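Local coordinates for alpha-Amylase (Thermotoga maritima, PDB 2B5D), which belongs to glycosyl hydrolase family 57, whose main domain is an incomplete barrel of parallel strands and surrounding helices, at residues F205-A210 with F235-E240; G221-I226 with P342-P347. One frame throughout, in Å; residues are numbered along the deposited sequence.

Contact 1: residues F205-A210 with F235-E240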
# COMPACT_ATOMS: atom_id res chain seq x y z
N PHE A 205 -4.96 -1.73 -40.34
CA PHE A 205 -3.74 -0.89 -40.20
C PHE A 205 -2.68 -1.71 -39.48
O PHE A 205 -3.01 -2.50 -38.58
CB PHE A 205 -4.06 0.40 -39.49
CG PHE A 205 -5.03 1.32 -40.26
CD1 PHE A 205 -6.41 1.21 -40.09
CD2 PHE A 205 -4.54 2.32 -41.11
CE1 PHE A 205 -7.33 2.03 -40.78
CE2 PHE A 205 -5.43 3.18 -41.82
CZ PHE A 205 -6.85 3.02 -41.65
N VAL A 206 -1.45 -1.66 -39.95
CA VAL A 206 -0.36 -2.29 -39.23
C VAL A 206 0.76 -1.22 -38.97
O VAL A 206 0.76 -0.13 -39.55
CB VAL A 206 0.21 -3.50 -40.04
CG1 VAL A 206 -0.88 -4.63 -40.29
CG2 VAL A 206 0.76 -3.03 -41.33
N ASP A 207 1.65 -1.57 -38.06
CA ASP A 207 2.92 -0.97 -37.84
C ASP A 207 3.82 -1.20 -39.06
O ASP A 207 3.70 -2.23 -39.77
CB ASP A 207 3.61 -1.66 -36.66
CG ASP A 207 4.89 -0.93 -36.21
OD1 ASP A 207 4.78 0.25 -35.83
OD2 ASP A 207 6.00 -1.54 -36.20
N SER A 208 4.76 -0.25 -39.23
CA SER A 208 5.76 -0.23 -40.26
C SER A 208 6.56 -1.49 -40.31
O SER A 208 6.95 -1.94 -41.38
CB SER A 208 6.75 0.94 -39.95
OG SER A 208 6.03 2.14 -40.03
N HIS A 209 6.83 -2.07 -39.14
CA HIS A 209 7.60 -3.32 -39.08
C HIS A 209 6.88 -4.53 -39.82
O HIS A 209 7.51 -5.55 -40.21
CB HIS A 209 7.80 -3.65 -37.61
CG HIS A 209 8.67 -4.83 -37.38
ND1 HIS A 209 8.16 -6.08 -37.06
CD2 HIS A 209 10.02 -4.95 -37.38
CE1 HIS A 209 9.17 -6.93 -36.89
NE2 HIS A 209 10.31 -6.27 -37.08
N ALA A 210 5.56 -4.42 -39.96
CA ALA A 210 4.79 -5.44 -40.67
C ALA A 210 5.19 -5.53 -42.14
O ALA A 210 5.09 -6.61 -42.74
CB ALA A 210 3.25 -5.16 -40.55
N PHE A 235 -2.73 -1.08 -44.48
CA PHE A 235 -2.14 0.27 -44.57
C PHE A 235 -1.06 0.39 -43.50
O PHE A 235 -1.37 0.21 -42.35
CB PHE A 235 -3.20 1.30 -44.26
CG PHE A 235 -4.19 1.54 -45.38
CD1 PHE A 235 -5.40 0.83 -45.43
CD2 PHE A 235 -3.93 2.45 -46.36
CE1 PHE A 235 -6.34 1.07 -46.46
CE2 PHE A 235 -4.84 2.69 -47.40
CZ PHE A 235 -6.06 2.03 -47.44
N ALA A 236 0.20 0.61 -43.87
CA ALA A 236 1.25 0.71 -42.87
C ALA A 236 1.53 2.17 -42.49
O ALA A 236 1.57 3.09 -43.34
CB ALA A 236 2.51 -0.05 -43.26
N ARG A 237 1.63 2.37 -41.19
CA ARG A 237 2.09 3.63 -40.54
C ARG A 237 3.30 4.27 -41.24
O ARG A 237 4.33 3.62 -41.38
CB ARG A 237 2.54 3.27 -39.11
CG ARG A 237 2.03 4.14 -38.09
CD ARG A 237 2.58 3.69 -36.78
NE ARG A 237 3.92 4.21 -36.52
CZ ARG A 237 4.96 3.40 -36.45
NH1 ARG A 237 6.19 3.84 -36.24
NH2 ARG A 237 4.71 2.12 -36.63
N ASP A 238 3.19 5.55 -41.57
CA ASP A 238 4.39 6.35 -41.97
C ASP A 238 5.17 6.70 -40.71
O ASP A 238 4.70 7.47 -39.89
CB ASP A 238 3.98 7.65 -42.72
CG ASP A 238 5.16 8.62 -42.95
OD1 ASP A 238 6.37 8.23 -42.93
OD2 ASP A 238 4.85 9.79 -43.18
N PRO A 239 6.35 6.12 -40.56
CA PRO A 239 7.11 6.32 -39.33
C PRO A 239 7.71 7.76 -39.23
O PRO A 239 8.16 8.16 -38.16
CB PRO A 239 8.25 5.29 -39.46
CG PRO A 239 8.40 5.10 -41.01
CD PRO A 239 7.09 5.36 -41.60
N GLU A 240 7.75 8.48 -40.35
CA GLU A 240 8.10 9.89 -40.39
C GLU A 240 6.99 10.74 -39.83
O GLU A 240 7.25 11.88 -39.43
CB GLU A 240 8.42 10.35 -41.82
CG GLU A 240 9.60 9.67 -42.39
CD GLU A 240 10.12 10.38 -43.64
OE1 GLU A 240 10.98 9.79 -44.32
OE2 GLU A 240 9.67 11.50 -43.94
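Phe205 with Phe235 and Val206 with Ala236 form two parallel beta bridges between strands 203-206 and 233-236, a buried edge-to-edge pairing at the point where both strands run out into loops. The CA atoms of Phe205 and Phe235 are 4.8 Å apart, which marks the register. Val206 is the hydrogen-bonded residue: its N donates to Phe235 O (3.0 Å), and its O accepts from Arg237 N (3.1 Å) in a nearly straight bond, 172° at the hydrogen. Phe205 and Phe235 share one face of the sheet. There Phe205 CD2 lies 3.6 Å from Phe235 CB, while the rings, inclined by 29° with centroids 5.5 Å apart, are slid so far that they barely overlap; Val345 and helix 382-388 pack against both. On the other face, Val206 CG2 meets Ala236 CB at 4.0 Å, and Phe211 touches both residues.

Beyond the bridges, side chains continue the pairing. Ser208 OG, placed beside its own backbone N and anti to the carbonyl carbon (chi1 -63°), donates to Arg237 O at 2.6 Å, so Arg237 uses both its N and its O to reach the first segment. The same hydroxyl oxygen stands over one face of the Arg237 guanidinium, offset toward the rim. Asp207 and Arg237 run side by side with their charged groups in nearly parallel planes; the modelled OD1-NH2 salt bridge is too short to be trusted, so its detail is doubtful. Asp207 OD2 also accepts from His209 N, approached from above the carboxylate plane, a capping bond at the turn into helix 209-212. Neighbouring parallel strands that pass into loops at their C-terminal ends fit the beta/alpha barrel expected of glycosyl hydrolase family 57.

Contact 2: residues G221-I226 with P342-P347; sequences GVYRPI and PVIVAP
Tyr223 O receives the N-H of Val343 at 2.7 Å in an almost straight bond (174° at the hydrogen), and the CA of Pro342 adds a C-H...O contact to the same oxygen at 3.5 Å. This joins the irregular 221-226 loop to the beginning of strand 343-349, a strand of the family 57 barrel that pairs in parallel on its other flank with strand 3-11. A return contact runs from Tyr223 CA to Val343 O, 3.4 Å apart, so the backbones of Tyr223 and Val343 meet through one N-H...O bond and a returning C-H...O contact, without regular strand pairing. One step further along, a water links the two backbones, accepting from Val345 N at 2.6 Å and lying 3.0 Å from Val222 O, to which it can donate.

The Tyr223 ring lies beside this seam. Val343 O is at its edge, near the ring plane, CD1 touches Ile344 CG1 at 4.1 Å as the two side chains cross obliquely, and Val222 CG2 sits over the centre of one face. Beyond the ring, Tyr223 OH is hydrogen-bonded to Asp238 OD1, while Gln330 and Met338 of helix 309-338 also pack on the side chain. At the root of the side chain, Tyr223 CB meets Pro342 CB. As modelled, Val343 CG1 nearly eclipses its own backbone N (chi1 6°), a torsion that would be strained if real. From there Val343 CG1 reaches Pro225 CD at 4.0 Å, the two side chains crossing at about a right angle.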
# COMPACT_ATOMS: atom_id res chain seq x y z
N GLY A 221 7.44 0.51 -50.20
CA GLY A 221 7.43 0.57 -48.73
C GLY A 221 6.09 0.85 -48.04
O GLY A 221 5.07 0.25 -48.42
N VAL A 222 6.05 1.78 -47.07
CA VAL A 222 4.83 2.02 -46.33
C VAL A 222 3.91 2.98 -47.00
O VAL A 222 2.86 3.31 -46.46
CB VAL A 222 5.08 2.50 -44.87
CG1 VAL A 222 5.79 1.42 -44.12
CG2 VAL A 222 5.89 3.88 -44.81
N TYR A 223 4.30 3.43 -48.19
CA TYR A 223 3.57 4.50 -48.92
C TYR A 223 2.60 4.02 -49.99
O TYR A 223 2.05 4.82 -50.75
CB TYR A 223 4.59 5.52 -49.53
CG TYR A 223 5.46 6.05 -48.41
CD1 TYR A 223 4.91 6.89 -47.44
CD2 TYR A 223 6.79 5.64 -48.29
CE1 TYR A 223 5.70 7.37 -46.37
CE2 TYR A 223 7.58 6.12 -47.25
CZ TYR A 223 7.02 6.96 -46.29
OH TYR A 223 7.79 7.36 -45.23
N ARG A 224 2.35 2.73 -50.01
CA ARG A 224 1.12 2.21 -50.62
C ARG A 224 0.59 1.02 -49.77
O ARG A 224 1.38 0.21 -49.28
CB ARG A 224 1.42 1.81 -52.08
CG ARG A 224 1.18 3.04 -53.04
CD ARG A 224 1.38 2.70 -54.47
NE ARG A 224 0.17 2.34 -55.24
CZ ARG A 224 -0.71 3.23 -55.70
NH1 ARG A 224 -0.59 4.52 -55.42
NH2 ARG A 224 -1.74 2.81 -56.41
N PRO A 225 -0.74 0.89 -49.65
CA PRO A 225 -1.29 -0.31 -49.05
C PRO A 225 -0.87 -1.57 -49.82
O PRO A 225 -0.44 -1.51 -50.97
CB PRO A 225 -2.81 -0.13 -49.23
CG PRO A 225 -2.93 0.88 -50.34
CD PRO A 225 -1.79 1.82 -50.07
N ILE A 226 -0.94 -2.70 -49.17
CA ILE A 226 -0.76 -3.95 -49.87
C ILE A 226 -2.08 -4.66 -49.73
O ILE A 226 -2.94 -4.20 -48.99
CB ILE A 226 0.36 -4.82 -49.24
CG1 ILE A 226 -0.08 -5.27 -47.83
CG2 ILE A 226 1.71 -4.11 -49.39
CD1 ILE A 226 0.80 -6.29 -47.20
N PRO A 342 2.04 8.56 -53.50
CA PRO A 342 2.21 7.98 -52.17
C PRO A 342 0.93 8.14 -51.36
O PRO A 342 0.13 9.06 -51.60
CB PRO A 342 3.35 8.79 -51.57
CG PRO A 342 3.29 10.13 -52.33
CD PRO A 342 2.84 9.79 -53.70
N VAL A 343 0.66 7.17 -50.49
CA VAL A 343 -0.35 7.42 -49.47
C VAL A 343 0.31 7.38 -48.11
O VAL A 343 0.99 6.44 -47.74
CB VAL A 343 -1.77 6.70 -49.68
CG1 VAL A 343 -1.78 5.76 -50.84
CG2 VAL A 343 -2.35 6.11 -48.39
N ILE A 344 0.24 8.51 -47.44
CA ILE A 344 1.04 8.73 -46.25
C ILE A 344 0.07 8.45 -45.14
O ILE A 344 -0.98 9.14 -45.03
CB ILE A 344 1.63 10.18 -46.25
CG1 ILE A 344 2.68 10.28 -47.38
CG2 ILE A 344 2.16 10.52 -44.89
CD1 ILE A 344 3.02 11.71 -47.90
N VAL A 345 0.35 7.38 -44.40
CA VAL A 345 -0.60 6.98 -43.33
C VAL A 345 -0.11 7.45 -41.97
O VAL A 345 0.99 7.03 -41.48
CB VAL A 345 -0.94 5.44 -43.30
CG1 VAL A 345 -2.05 5.14 -42.18
CG2 VAL A 345 -1.41 4.95 -44.68
N ALA A 346 -0.91 8.31 -41.37
CA ALA A 346 -0.54 8.97 -40.10
C ALA A 346 -1.64 8.85 -39.03
O ALA A 346 -2.62 9.62 -39.03
CB ALA A 346 -0.17 10.45 -40.37
N PRO A 347 -1.54 7.80 -38.19
CA PRO A 347 -2.46 7.53 -37.10
C PRO A 347 -2.05 8.12 -35.76
O PRO A 347 -0.89 8.01 -35.34
CB PRO A 347 -2.43 6.01 -36.99
CG PRO A 347 -1.09 5.66 -37.37
CD PRO A 347 -0.59 6.68 -38.34
O HOH W 1 2.31 5.70 -44.68

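From the N terminus the segments come in the order 205-210, 221-226, 235-240, 342-347, so the two contacts cross. Contact 1 closes a short loop of 24 residues between strands 203-206 and 233-236; 221-226 lies within that loop but pairs outward in contact 2, across 115 residues that include helix 309-338, with strand 343-349. The segments also meet directly: Asp238 N lies 2.7 Å from Val345 O, a probable hydrogen bond. Val345 CB packs 3.4 Å from Ala236 O. Together they bring strand 233-236 and its preceding loop against strand 343-349, and through strand 3-11 to the start of the chain.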